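Local coordinates for protein threonine--tRNA ligase catalytic subunit (Aeropyrum pernix, PDB 3A32) that catalyses the attachment of threonine to tRNA(Thr), first activating the amino acid with ATP, and probably cannot deacylate mischarged seryl-tRNA(Thr) because it lacks the editing domain, at residues 190-194 with 452-456; 332-336 with 446-450; 398-402 with 413-418. Numbering follows the deposited sequence.

How the contacts relate
The three contacts trace a path from the catalytic domain into the anticodon-binding domain, with helix 435-457 running through contacts 1 and 2. Contact 1 sets the end of that helix against the catalytic domain. Contact 2, its centre about 9 Å away, packs the preceding turn on the linker 332-336; the two touch where Phe193 CE1 meets Leu336 CD1 at 3.6 Å. Contact 3 is a strand pair in the anticodon-binding sheet, centred about 13 Å from contact 2 and 21 Å from contact 1. It meets contact 2 through Phe334 CD1 and Ala398 CB (3.7 Å) and through Leu449 CD1 and Val399 CG2 (3.8 Å). All three lie away from the zinc site of Cys112, His166 and His310.

Contact 1 of 3, residues 190-194 with 452-456; sequences ERLFK and PVRSL
Segment 190-194 runs off helix 174-191 with near-helical backbone angles until Lys194, the first residue to leave them, in a left-handed conformation (phi/psi 57°/39°). Segment 452-456, helical and near the end of helix 435-457, is kinked at 452-453, where the N atoms of Pro452 and Val453 make no bond to the turn before; proline has no N-H to give. The closest CA pairs are Arg191 with Pro452 (4.9 Å) and Leu192 with Val453 (5.6 Å). Arg191 O sits 3.2 Å from Pro452 CB. The extended Arg191 side chain (m, t, t) reaches Ser455, and NH1 donates to Ser455 OG at 3.1 Å; that hydroxyl, chi1 p, donates to Pro452 O at 2.9 Å. Alongside this polar link, Leu192 CD1 meets Val453 CG2 at 3.5 Å, and Leu192 CB meets Leu456 CD1 at 3.9 Å. Helix 48-65 borders this apolar layer through Leu55, Val58 and Phe62. This is an interdomain interface, docking the C-terminal helix of the anticodon-binding domain onto the class II catalytic domain.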
ATOM      1  N   GLU A 190      20.777  -0.302  -5.606  1.00  7.61           N
ATOM      2  CA  GLU A 190      21.835   0.446  -4.933  1.00  8.92           C
ATOM      3  C   GLU A 190      21.315   1.292  -3.793  1.00  8.81           C
ATOM      4  O   GLU A 190      21.936   1.387  -2.742  1.00  8.95           O
ATOM      5  CB  GLU A 190      22.654   1.293  -5.945  1.00  8.27           C
ATOM      6  CG  GLU A 190      23.498   0.416  -6.863  1.00  8.07           C
ATOM      7  CD  GLU A 190      24.424   1.188  -7.807  1.00 10.43           C
ATOM      8  OE1 GLU A 190      24.088   2.330  -8.173  1.00  9.03           O
ATOM      9  OE2 GLU A 190      25.504   0.641  -8.194  1.00 14.74           O
ATOM     10  N   ARG A 191      20.160   1.904  -3.995  1.00  9.22           N
ATOM     11  CA  ARG A 191      19.684   2.916  -3.054  1.00  8.74           C
ATOM     12  C   ARG A 191      18.747   2.407  -2.012  1.00  8.39           C
ATOM     13  O   ARG A 191      18.778   2.912  -0.868  1.00  8.29           O
ATOM     14  CB  ARG A 191      19.102   4.123  -3.796  1.00  9.43           C
ATOM     15  CG  ARG A 191      20.246   4.808  -4.545  1.00 10.76           C
ATOM     16  CD  ARG A 191      19.874   6.044  -5.243  1.00 13.44           C
ATOM     17  NE  ARG A 191      21.035   6.453  -6.031  1.00 17.47           N
ATOM     18  CZ  ARG A 191      21.104   7.594  -6.723  1.00 18.06           C
ATOM     19  NH1 ARG A 191      20.064   8.443  -6.734  1.00 14.74           N
ATOM     20  NH2 ARG A 191      22.213   7.869  -7.405  1.00 16.35           N
ATOM     21  N   LEU A 192      17.928   1.416  -2.383  1.00  6.99           N
ATOM     22  CA  LEU A 192      16.985   0.825  -1.439  1.00  6.90           C
ATOM     23  C   LEU A 192      17.643  -0.328  -0.735  1.00  7.80           C
ATOM     24  O   LEU A 192      17.548  -0.466   0.502  1.00  8.76           O
ATOM     25  CB  LEU A 192      15.675   0.391  -2.114  1.00  6.12           C
ATOM     26  CG  LEU A 192      14.616  -0.242  -1.225  1.00  5.71           C
ATOM     27  CD1 LEU A 192      14.169   0.706  -0.102  1.00  3.72           C
ATOM     28  CD2 LEU A 192      13.434  -0.661  -2.077  1.00  4.78           C
ATOM     29  N   PHE A 193      18.342  -1.146  -1.506  1.00  8.07           N
ATOM     30  CA  PHE A 193      18.933  -2.354  -0.945  1.00  8.32           C
ATOM     31  C   PHE A 193      20.434  -2.256  -0.629  1.00  8.92           C
ATOM     32  O   PHE A 193      20.984  -3.159   0.007  1.00  9.80           O
ATOM     33  CB  PHE A 193      18.540  -3.592  -1.777  1.00  7.56           C
ATOM     34  CG  PHE A 193      17.048  -3.920  -1.689  1.00  7.34           C
ATOM     35  CD1 PHE A 193      16.501  -4.430  -0.504  1.00  9.33           C
ATOM     36  CD2 PHE A 193      16.190  -3.658  -2.745  1.00  4.35           C
ATOM     37  CE1 PHE A 193      15.101  -4.738  -0.365  1.00  7.04           C
ATOM     38  CE2 PHE A 193      14.810  -3.951  -2.616  1.00  7.24           C
ATOM     39  CZ  PHE A 193      14.267  -4.506  -1.404  1.00  3.58           C
ATOM     40  N   LYS A 194      21.100  -1.177  -1.042  1.00  9.23           N
ATOM     41  CA  LYS A 194      22.576  -1.076  -0.856  1.00  9.35           C
ATOM     42  C   LYS A 194      23.378  -2.213  -1.479  1.00  9.27           C
ATOM     43  O   LYS A 194      24.370  -2.698  -0.890  1.00  9.81           O
ATOM     44  CB  LYS A 194      22.908  -0.989   0.639  1.00  9.79           C
ATOM     45  CG  LYS A 194      22.121   0.108   1.364  1.00 12.50           C
ATOM     46  CD  LYS A 194      22.501   1.495   0.775  1.00 16.80           C
ATOM     47  CE  LYS A 194      24.001   1.761   1.023  1.00 20.71           C
ATOM     48  NZ  LYS A 194      24.343   3.171   0.721  1.00 23.86           N
ATOM     49  N   PRO A 452      19.476   7.819   0.603  1.00  7.84           N
ATOM     50  CA  PRO A 452      19.339   7.159  -0.689  1.00  7.94           C
ATOM     51  C   PRO A 452      17.865   6.825  -1.028  1.00  7.66           C
ATOM     52  O   PRO A 452      17.503   6.865  -2.205  1.00  7.59           O
ATOM     53  CB  PRO A 452      20.126   5.833  -0.510  1.00  8.43           C
ATOM     54  CG  PRO A 452      21.044   6.068   0.618  1.00  8.31           C
ATOM     55  CD  PRO A 452      20.277   7.010   1.547  1.00  7.80           C
ATOM     56  N   VAL A 453      17.045   6.476  -0.031  1.00  6.82           N
ATOM     57  CA  VAL A 453      15.644   6.173  -0.286  1.00  7.14           C
ATOM     58  C   VAL A 453      14.876   7.443  -0.636  1.00  8.64           C
ATOM     59  O   VAL A 453      14.030   7.399  -1.528  1.00  9.27           O
ATOM     60  CB  VAL A 453      14.954   5.337   0.835  1.00  7.63           C
ATOM     61  CG1 VAL A 453      13.426   5.371   0.692  1.00  5.16           C
ATOM     62  CG2 VAL A 453      15.414   3.886   0.771  1.00  6.31           C
ATOM     63  N   ARG A 454      15.180   8.570   0.009  1.00  8.75           N
ATOM     64  CA  ARG A 454      14.620   9.856  -0.446  1.00  9.96           C
ATOM     65  C   ARG A 454      14.897  10.214  -1.902  1.00  9.50           C
ATOM     66  O   ARG A 454      14.067  10.862  -2.532  1.00  9.43           O
ATOM     67  CB  ARG A 454      15.136  11.017   0.388  1.00 10.54           C
ATOM     68  CG  ARG A 454      14.524  11.090   1.760  1.00 13.39           C
ATOM     69  CD  ARG A 454      14.667  12.478   2.354  1.00 15.89           C
ATOM     70  NE  ARG A 454      16.045  12.979   2.332  1.00 19.18           N
ATOM     71  CZ  ARG A 454      17.000  12.660   3.216  1.00 18.96           C
ATOM     72  NH1 ARG A 454      16.754  11.796   4.218  1.00 14.52           N
ATOM     73  NH2 ARG A 454      18.209  13.233   3.097  1.00 15.75           N
ATOM     74  N   SER A 455      16.058   9.844  -2.427  1.00  9.23           N
ATOM     75  CA  SER A 455      16.362  10.207  -3.828  1.00 10.65           C
ATOM     76  C   SER A 455      15.560   9.346  -4.808  1.00 10.17           C
ATOM     77  O   SER A 455      15.381   9.695  -5.945  1.00 10.69           O
ATOM     78  CB  SER A 455      17.869  10.171  -4.154  1.00  9.35           C
ATOM     79  OG  SER A 455      18.306   8.827  -4.247  1.00 11.96           O
ATOM     80  N   LEU A 456      15.086   8.202  -4.342  1.00 11.05           N
ATOM     81  CA  LEU A 456      14.228   7.332  -5.138  1.00  9.51           C
ATOM     82  C   LEU A 456      12.788   7.822  -5.079  1.00  8.16           C
ATOM     83  O   LEU A 456      12.136   7.939  -6.096  1.00  6.93           O
ATOM     84  CB  LEU A 456      14.257   5.911  -4.573  1.00  8.97           C
ATOM     85  CG  LEU A 456      15.469   5.016  -4.725  1.00 10.52           C
ATOM     86  CD1 LEU A 456      15.099   3.666  -4.063  1.00  9.21           C
ATOM     87  CD2 LEU A 456      15.842   4.808  -6.169  1.00  7.95           C
TER

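Contact 2 of 3, residues 332-336 with 446-450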
ATOM      1  N   MET A 332      18.861  -5.904   7.235  1.00  7.86           N
ATOM      2  CA  MET A 332      18.018  -5.050   6.400  1.00  8.17           C
ATOM      3  C   MET A 332      18.574  -3.627   6.339  1.00  8.38           C
ATOM      4  O   MET A 332      19.131  -3.125   7.359  1.00  7.84           O
ATOM      5  CB  MET A 332      16.594  -4.968   6.994  1.00  7.78           C
ATOM      6  CG  MET A 332      15.855  -6.335   7.124  1.00  9.71           C
ATOM      7  SD  MET A 332      15.749  -7.171   5.525  1.00 14.64           S
ATOM      8  CE  MET A 332      14.536  -6.107   4.686  1.00  9.42           C
ATOM      9  N   PRO A 333      18.361  -2.942   5.184  1.00  7.93           N
ATOM     10  CA  PRO A 333      18.676  -1.507   5.120  1.00  7.24           C
ATOM     11  C   PRO A 333      17.775  -0.747   6.100  1.00  7.05           C
ATOM     12  O   PRO A 333      16.643  -1.194   6.337  1.00  6.84           O
ATOM     13  CB  PRO A 333      18.327  -1.103   3.678  1.00  7.72           C
ATOM     14  CG  PRO A 333      17.612  -2.286   3.053  1.00  8.43           C
ATOM     15  CD  PRO A 333      17.747  -3.474   3.941  1.00  8.10           C
ATOM     16  N   PHE A 334      18.262   0.385   6.637  1.00  5.12           N
ATOM     17  CA  PHE A 334      17.585   1.117   7.687  1.00  4.64           C
ATOM     18  C   PHE A 334      16.080   1.310   7.440  1.00  5.51           C
ATOM     19  O   PHE A 334      15.281   1.131   8.361  1.00  4.07           O
ATOM     20  CB  PHE A 334      18.269   2.465   7.950  1.00  3.87           C
ATOM     21  CG  PHE A 334      17.598   3.299   8.999  1.00  2.46           C
ATOM     22  CD1 PHE A 334      18.001   3.224  10.330  1.00  2.02           C
ATOM     23  CD2 PHE A 334      16.617   4.221   8.644  1.00  2.40           C
ATOM     24  CE1 PHE A 334      17.408   4.034  11.317  1.00  4.66           C
ATOM     25  CE2 PHE A 334      16.008   5.020   9.612  1.00  5.10           C
ATOM     26  CZ  PHE A 334      16.402   4.927  10.965  1.00  4.11           C
ATOM     27  N   THR A 335      15.707   1.696   6.209  1.00  5.48           N
ATOM     28  CA  THR A 335      14.320   2.049   5.925  1.00  7.14           C
ATOM     29  C   THR A 335      13.348   0.832   6.052  1.00  6.51           C
ATOM     30  O   THR A 335      12.156   0.984   6.368  1.00  6.48           O
ATOM     31  CB  THR A 335      14.190   2.782   4.550  1.00  8.24           C
ATOM     32  OG1 THR A 335      14.915   4.038   4.600  1.00 10.66           O
ATOM     33  CG2 THR A 335      12.759   3.137   4.263  1.00 10.51           C
ATOM     34  N   LEU A 336      13.907  -0.357   5.860  1.00  6.26           N
ATOM     35  CA  LEU A 336      13.198  -1.624   5.825  1.00  5.94           C
ATOM     36  C   LEU A 336      13.422  -2.555   7.036  1.00  5.87           C
ATOM     37  O   LEU A 336      12.960  -3.701   7.040  1.00  7.08           O
ATOM     38  CB  LEU A 336      13.590  -2.347   4.535  1.00  4.50           C
ATOM     39  CG  LEU A 336      13.229  -1.616   3.224  1.00  5.98           C
ATOM     40  CD1 LEU A 336      13.619  -2.551   2.079  1.00  5.21           C
ATOM     41  CD2 LEU A 336      11.710  -1.145   3.128  1.00  2.00           C
ATOM     42  N   ALA A 446      19.690   8.981  11.231  1.00 10.52           N
ATOM     43  CA  ALA A 446      18.670   8.253  10.495  1.00 10.81           C
ATOM     44  C   ALA A 446      18.372   8.861   9.129  1.00 11.90           C
ATOM     45  O   ALA A 446      18.179   8.137   8.171  1.00 12.32           O
ATOM     46  CB  ALA A 446      17.375   8.154  11.315  1.00  9.86           C
ATOM     47  N   GLU A 447      18.313  10.186   9.058  1.00 12.30           N
ATOM     48  CA  GLU A 447      18.064  10.889   7.839  1.00 14.43           C
ATOM     49  C   GLU A 447      19.184  10.674   6.824  1.00 13.58           C
ATOM     50  O   GLU A 447      18.917  10.579   5.623  1.00 13.34           O
ATOM     51  CB  GLU A 447      17.770  12.373   8.143  1.00 13.05           C
ATOM     52  CG  GLU A 447      16.596  12.400   9.175  1.00 18.93           C
ATOM     53  CD  GLU A 447      15.912  13.750   9.453  1.00 21.18           C
ATOM     54  OE1 GLU A 447      16.563  14.826   9.254  1.00 27.02           O
ATOM     55  OE2 GLU A 447      14.708  13.708   9.896  1.00 27.38           O
ATOM     56  N   GLU A 448      20.423  10.609   7.306  1.00 13.41           N
ATOM     57  CA  GLU A 448      21.569  10.235   6.475  1.00 14.50           C
ATOM     58  C   GLU A 448      21.385   8.790   5.962  1.00 12.51           C
ATOM     59  O   GLU A 448      21.556   8.513   4.785  1.00 11.96           O
ATOM     60  CB  GLU A 448      22.900  10.393   7.259  1.00 15.53           C
ATOM     61  CG  GLU A 448      24.183  10.409   6.366  1.00 25.12           C
ATOM     62  CD  GLU A 448      24.122  11.499   5.251  1.00 36.24           C
ATOM     63  OE1 GLU A 448      23.842  12.699   5.598  1.00 40.71           O
ATOM     64  OE2 GLU A 448      24.323  11.160   4.041  1.00 36.85           O
ATOM     65  N   LEU A 449      20.966   7.883   6.830  1.00 10.68           N
ATOM     66  CA  LEU A 449      20.702   6.500   6.373  1.00  9.97           C
ATOM     67  C   LEU A 449      19.494   6.405   5.412  1.00  9.16           C
ATOM     68  O   LEU A 449      19.404   5.451   4.638  1.00  8.76           O
ATOM     69  CB  LEU A 449      20.544   5.527   7.565  1.00  8.96           C
ATOM     70  CG  LEU A 449      21.684   5.479   8.586  1.00 11.02           C
ATOM     71  CD1 LEU A 449      21.322   4.596   9.818  1.00  4.86           C
ATOM     72  CD2 LEU A 449      22.987   5.000   7.926  1.00  7.73           C
ATOM     73  N   GLU A 450      18.604   7.407   5.444  1.00  8.56           N
ATOM     74  CA  GLU A 450      17.351   7.413   4.664  1.00  7.98           C
ATOM     75  C   GLU A 450      17.563   8.102   3.333  1.00  8.38           C
ATOM     76  O   GLU A 450      16.770   7.980   2.417  1.00  9.03           O
ATOM     77  CB  GLU A 450      16.245   8.144   5.423  1.00  6.47           C
ATOM     78  CG  GLU A 450      15.609   7.284   6.490  1.00  6.84           C
ATOM     79  CD  GLU A 450      14.587   8.023   7.329  1.00  9.29           C
ATOM     80  OE1 GLU A 450      14.624   9.286   7.419  1.00 12.41           O
ATOM     81  OE2 GLU A 450      13.741   7.335   7.912  1.00  7.67           O
TER
HETATM   82  O   HOH W   1      17.392   2.746   4.269  1.00 12.89           O
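Ala446 opens the helical segment with its methyl against the tip of an aromatic ring: CB lies 3.4 Å from Phe334 CZ. The next residue to meet segment 332-336 is Leu449, three residues on and therefore on the same side of the helix. Its CD1 approaches Phe334 CD1 at 3.6 Å, and its carbonyl oxygen takes a weak, 3.4 Å hydrogen bond from water 1, which itself accepts from Thr335 N at 2.8 Å. The water thus bridges the two backbones where they do not touch directly. Phe334 begins a short 3-10 turn, 334-336, in the linker between the class II catalytic domain and the anticodon-binding domain, and its t rotamer inserts the ring between helix 435-457 and the start of strand 399-403, packing also on Val399 and on Ala398 just before the strand. The linker turn is closed by Leu336 N donating to Pro333 O at 2.9 Å. Glu450 comes last. Its CG lies 3.8 Å from Thr335 OG1, while OE2 reaches the edge of the Phe334 ring, 3.7 Å from CE2; the carboxylate finds its strongest partner beyond these segments, in a salt bridge from OE1 to Arg462 NH2.

Contact 3 of 3, residues 398-402 with 413-418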
ATOM      1  N   ALA A 398      18.580  -2.094  13.123  1.00  5.90           N
ATOM      2  CA  ALA A 398      19.421  -1.286  12.228  1.00  6.36           C
ATOM      3  C   ALA A 398      20.480  -0.502  13.026  1.00  6.65           C
ATOM      4  O   ALA A 398      21.647  -0.514  12.672  1.00  7.89           O
ATOM      5  CB  ALA A 398      18.554  -0.326  11.338  1.00  4.52           C
ATOM      6  N   VAL A 399      20.081   0.139  14.125  1.00  7.27           N
ATOM      7  CA  VAL A 399      21.000   0.970  14.933  1.00  6.50           C
ATOM      8  C   VAL A 399      20.843   0.574  16.399  1.00  7.51           C
ATOM      9  O   VAL A 399      19.719   0.524  16.854  1.00  8.71           O
ATOM     10  CB  VAL A 399      20.686   2.501  14.739  1.00  6.85           C
ATOM     11  CG1 VAL A 399      21.651   3.403  15.555  1.00  4.08           C
ATOM     12  CG2 VAL A 399      20.755   2.934  13.210  1.00  4.86           C
ATOM     13  N   ASN A 400      21.938   0.260  17.112  1.00  7.63           N
ATOM     14  CA  ASN A 400      21.937   0.075  18.588  1.00  8.61           C
ATOM     15  C   ASN A 400      22.384   1.336  19.305  1.00  8.40           C
ATOM     16  O   ASN A 400      23.420   1.887  18.948  1.00  8.99           O
ATOM     17  CB  ASN A 400      22.799  -1.136  19.088  1.00  6.58           C
ATOM     18  CG  ASN A 400      22.325  -2.478  18.528  1.00  8.05           C
ATOM     19  OD1 ASN A 400      21.145  -2.641  18.144  1.00  5.16           O
ATOM     20  ND2 ASN A 400      23.261  -3.454  18.447  1.00  6.54           N
ATOM     21  N   VAL A 401      21.602   1.795  20.282  1.00  8.62           N
ATOM     22  CA  VAL A 401      21.965   2.992  21.087  1.00  8.66           C
ATOM     23  C   VAL A 401      22.181   2.515  22.515  1.00  8.43           C
ATOM     24  O   VAL A 401      21.265   2.006  23.143  1.00  8.14           O
ATOM     25  CB  VAL A 401      20.884   4.133  21.010  1.00  9.00           C
ATOM     26  CG1 VAL A 401      21.284   5.362  21.859  1.00  6.72           C
ATOM     27  CG2 VAL A 401      20.628   4.547  19.526  1.00  9.26           C
ATOM     28  N   PHE A 402      23.415   2.583  22.977  1.00  8.40           N
ATOM     29  CA  PHE A 402      23.760   2.079  24.307  1.00  9.22           C
ATOM     30  C   PHE A 402      23.764   3.211  25.288  1.00  9.77           C
ATOM     31  O   PHE A 402      24.473   4.210  25.091  1.00 11.01           O
ATOM     32  CB  PHE A 402      25.124   1.373  24.319  1.00  7.96           C
ATOM     33  CG  PHE A 402      25.111   0.031  23.599  1.00  9.35           C
ATOM     34  CD1 PHE A 402      24.632  -1.113  24.234  1.00  8.45           C
ATOM     35  CD2 PHE A 402      25.561  -0.070  22.280  1.00  7.38           C
ATOM     36  CE1 PHE A 402      24.608  -2.342  23.577  1.00 11.86           C
ATOM     37  CE2 PHE A 402      25.538  -1.292  21.611  1.00 10.06           C
ATOM     38  CZ  PHE A 402      25.076  -2.442  22.253  1.00  7.89           C
ATOM     39  N   LEU A 413      26.489   9.630  23.412  1.00  9.57           N
ATOM     40  CA  LEU A 413      25.849   8.321  23.231  1.00 10.32           C
ATOM     41  C   LEU A 413      26.795   7.386  22.496  1.00  9.18           C
ATOM     42  O   LEU A 413      27.586   7.845  21.709  1.00  9.64           O
ATOM     43  CB  LEU A 413      24.558   8.456  22.437  1.00 11.10           C
ATOM     44  CG  LEU A 413      23.456   9.319  23.070  1.00 14.67           C
ATOM     45  CD1 LEU A 413      22.390   9.590  22.029  1.00 16.83           C
ATOM     46  CD2 LEU A 413      22.861   8.673  24.357  1.00 10.88           C
ATOM     47  N   ASP A 414      26.710   6.101  22.765  1.00  8.21           N
ATOM     48  CA  ASP A 414      27.448   5.066  22.032  1.00  9.12           C
ATOM     49  C   ASP A 414      26.464   4.424  21.033  1.00 10.00           C
ATOM     50  O   ASP A 414      25.559   3.657  21.423  1.00  9.38           O
ATOM     51  CB  ASP A 414      28.009   4.035  23.012  1.00  8.02           C
ATOM     52  CG  ASP A 414      28.605   2.825  22.343  1.00 11.25           C
ATOM     53  OD1 ASP A 414      28.532   2.667  21.125  1.00  9.63           O
ATOM     54  OD2 ASP A 414      29.176   1.981  23.067  1.00 15.37           O
ATOM     55  N   VAL A 415      26.642   4.769  19.753  1.00  9.18           N
ATOM     56  CA  VAL A 415      25.659   4.483  18.731  1.00  9.35           C
ATOM     57  C   VAL A 415      26.320   3.657  17.640  1.00 10.21           C
ATOM     58  O   VAL A 415      27.320   4.081  17.061  1.00 11.63           O
ATOM     59  CB  VAL A 415      25.070   5.785  18.128  1.00  8.87           C
ATOM     60  CG1 VAL A 415      24.118   5.505  16.975  1.00  7.83           C
ATOM     61  CG2 VAL A 415      24.364   6.575  19.170  1.00  7.14           C
ATOM     62  N   ARG A 416      25.745   2.487  17.366  1.00  9.86           N
ATOM     63  CA  ARG A 416      26.327   1.481  16.500  1.00  9.36           C
ATOM     64  C   ARG A 416      25.384   1.148  15.353  1.00  9.23           C
ATOM     65  O   ARG A 416      24.385   0.438  15.492  1.00  9.39           O
ATOM     66  CB  ARG A 416      26.698   0.227  17.310  1.00  8.59           C
ATOM     67  CG  ARG A 416      27.339   0.638  18.628  1.00  9.65           C
ATOM     68  CD  ARG A 416      28.209  -0.412  19.164  1.00 13.15           C
ATOM     69  NE  ARG A 416      28.930   0.045  20.341  1.00 14.15           N
ATOM     70  CZ  ARG A 416      29.723  -0.739  21.059  1.00 13.30           C
ATOM     71  NH1 ARG A 416      29.895  -2.021  20.718  1.00 11.43           N
ATOM     72  NH2 ARG A 416      30.370  -0.231  22.094  1.00 11.11           N
ATOM     73  N   VAL A 417      25.736   1.696  14.209  1.00  9.72           N
ATOM     74  CA  VAL A 417      25.041   1.497  12.951  1.00  9.98           C
ATOM     75  C   VAL A 417      25.624   0.228  12.307  1.00  9.98           C
ATOM     76  O   VAL A 417      26.796  -0.086  12.459  1.00 11.82           O
ATOM     77  CB  VAL A 417      25.237   2.793  12.089  1.00 11.05           C
ATOM     78  CG1 VAL A 417      24.633   2.632  10.689  1.00 12.28           C
ATOM     79  CG2 VAL A 417      24.611   4.035  12.795  1.00  8.17           C
ATOM     80  N   PHE A 418      24.818  -0.565  11.650  1.00 10.04           N
ATOM     81  CA  PHE A 418      25.345  -1.773  11.058  1.00  9.89           C
ATOM     82  C   PHE A 418      25.695  -1.434   9.628  1.00 11.74           C
ATOM     83  O   PHE A 418      24.853  -0.935   8.869  1.00 12.75           O
ATOM     84  CB  PHE A 418      24.344  -2.936  11.100  1.00  8.34           C
ATOM     85  CG  PHE A 418      24.940  -4.187  10.602  1.00  8.79           C
ATOM     86  CD1 PHE A 418      25.694  -5.032  11.487  1.00  6.06           C
ATOM     87  CD2 PHE A 418      24.884  -4.490   9.220  1.00  6.01           C
ATOM     88  CE1 PHE A 418      26.350  -6.194  11.005  1.00  5.81           C
ATOM     89  CE2 PHE A 418      25.545  -5.644   8.713  1.00  6.80           C
ATOM     90  CZ  PHE A 418      26.261  -6.516   9.605  1.00  4.92           C
TER
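Within segment 413-418, Arg416 clamps Asp414 with two bonds, NE to OD1 at 2.8 Å and NH2 to OD2 at 2.7 Å, a salt bridge on one side of the strand. Across the strands, Asn400 and Arg416 form a hydrogen-bonded antiparallel pair, each backbone N donating to the other's O at 2.9 Å; Phe402 N adds a bond to Asp414 O at 2.9 Å, and Phe418 N gives a weak one to Ala398 O at 3.3 Å. The two short strand segments are nearly antiparallel (168° between their N-to-C directions), with axes 4.7 Å apart at closest approach. They belong to the mixed sheet of the anticodon-binding domain, where strand 399-403 lies between 412-419 and its parallel neighbour 341-347. On the Asn400 side, Phe402 CE2 lies over one face of the Arg416 guanidinium and 3.7 Å from Arg416 CD. The opposite face is apolar: Val399 CG1 meets Val415 CG1 at 3.5 Å and Val401 CG1 meets Val415 CG2 at 4.3 Å, with Leu442 and Leu449 of helix 435-457 packed against these valines.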